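Local coordinates for aquaporin aqpM (Methanothermobacter marburgensis str. Marburg, PDB 2F2B), which forms homotetramers in which each subunit is a membrane channel, permitting osmotically driven water movement in both directions and some glycerol flux, at residues Ile117-Cys121 with Ala122-Ala126. Numbering follows the deposited sequence.
Sequences IFLQC and AGIGA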
# COMPACT_ATOMS: atom_id res chain seq x y z
N ILE A 117 21.70 10.40 13.14
CA ILE A 117 21.44 9.18 13.88
C ILE A 117 21.25 8.00 12.93
O ILE A 117 21.65 6.88 13.24
CB ILE A 117 20.22 9.33 14.81
CG1 ILE A 117 20.54 10.36 15.91
CG2 ILE A 117 19.87 7.99 15.46
CD1 ILE A 117 21.72 9.97 16.82
N PHE A 118 20.66 8.24 11.76
CA PHE A 118 20.50 7.14 10.81
C PHE A 118 21.88 6.69 10.35
O PHE A 118 22.15 5.50 10.22
CB PHE A 118 19.69 7.56 9.59
CG PHE A 118 19.49 6.45 8.61
CD1 PHE A 118 18.54 5.45 8.87
CD2 PHE A 118 20.30 6.32 7.50
CE1 PHE A 118 18.42 4.35 8.02
CE2 PHE A 118 20.19 5.23 6.65
CZ PHE A 118 19.25 4.24 6.91
N LEU A 119 22.76 7.66 10.10
CA LEU A 119 24.11 7.35 9.66
C LEU A 119 24.81 6.46 10.69
O LEU A 119 25.56 5.55 10.33
CB LEU A 119 24.90 8.65 9.47
CG LEU A 119 26.37 8.54 9.09
CD1 LEU A 119 26.53 7.87 7.73
CD2 LEU A 119 26.97 9.94 9.07
N GLN A 120 24.56 6.72 11.97
CA GLN A 120 25.17 5.93 13.03
C GLN A 120 24.66 4.49 13.01
O GLN A 120 25.43 3.56 13.25
CB GLN A 120 24.89 6.56 14.40
CG GLN A 120 25.44 7.97 14.54
CD GLN A 120 26.93 8.04 14.30
OE1 GLN A 120 27.42 8.91 13.58
NE2 GLN A 120 27.67 7.12 14.91
N CYS A 121 23.38 4.32 12.71
CA CYS A 121 22.76 2.99 12.66
C CYS A 121 23.17 2.17 11.44
O CYS A 121 23.49 0.99 11.54
CB CYS A 121 21.23 3.09 12.63
SG CYS A 121 20.43 3.71 14.12
N ALA A 122 23.12 2.81 10.27
CA ALA A 122 23.42 2.14 9.01
C ALA A 122 24.89 2.02 8.64
O ALA A 122 25.26 1.15 7.85
CB ALA A 122 22.67 2.84 7.87
N GLY A 123 25.73 2.89 9.20
CA GLY A 123 27.14 2.84 8.87
C GLY A 123 27.51 3.91 7.85
O GLY A 123 26.63 4.47 7.20
N ILE A 124 28.80 4.16 7.70
CA ILE A 124 29.27 5.18 6.77
C ILE A 124 28.77 5.00 5.33
O ILE A 124 28.60 5.98 4.60
CB ILE A 124 30.82 5.24 6.76
CG1 ILE A 124 31.29 6.48 5.98
CG2 ILE A 124 31.39 3.98 6.14
CD1 ILE A 124 30.86 7.79 6.62
N GLY A 125 28.52 3.75 4.94
CA GLY A 125 28.03 3.49 3.59
C GLY A 125 26.71 4.17 3.27
O GLY A 125 26.39 4.42 2.11
N ALA A 126 25.93 4.49 4.30
CA ALA A 126 24.65 5.15 4.10
C ALA A 126 24.87 6.51 3.45
O ALA A 126 23.99 7.04 2.77
CB ALA A 126 23.92 5.32 5.43
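Ala122 N donates to Phe118 O over 2.9 Å in an i to i+4 bond near the end of helix 100-122, and the bond is nearly straight, with an N-H...O angle of 171°. The next bond, from Gly123 N to Leu119 O, is equally short but bent to 142°, its donor tilted from the carbonyl plane, consistent with the chain leaving helical geometry at Gly123, the first residue after the helix. Gly123 takes a positive phi, a conformation in which a CB would press against the carbonyl O of Ala122. Beyond it, Ala126 N bonds to Gly123 O at 3.0 Å, an i to i+3 bond that leads the chain into the short helix 125-128. The turn joins the predicted extracellular end of a membrane-spanning helix of the aquaporin fold to the loop that follows, and Ala126 is tied further into that loop by backbone bonding with Leu132.

Apolar side chains pack on the side of the bend where Ala126 returns toward Phe118 and Leu119. The Phe118 ring, carried along the helix toward its C-terminal end with CG anti to the backbone N (chi1 -179°), sets CE2 against Ala122 CB and Ala126 CB, both methyls meeting the ring obliquely. The nearer of the two, Ala122 CB, is 3.7 Å from CE2 of Phe118. Phe20 of helix 4-33 packs edge-to-face with the same ring. Leu119 reaches over the turn with one branch: CD1 lies 3.4 Å from Gly123 O, close to Ile124 CA, and more loosely approaches Ala126 CB. Along the helix, the tetramer interface comes close: Thr189 and Ile193 of a neighbouring subunit pack on Phe118 and Ala122, while Gln145 of that subunit hydrogen-bonds through NE2 to Gln120 O.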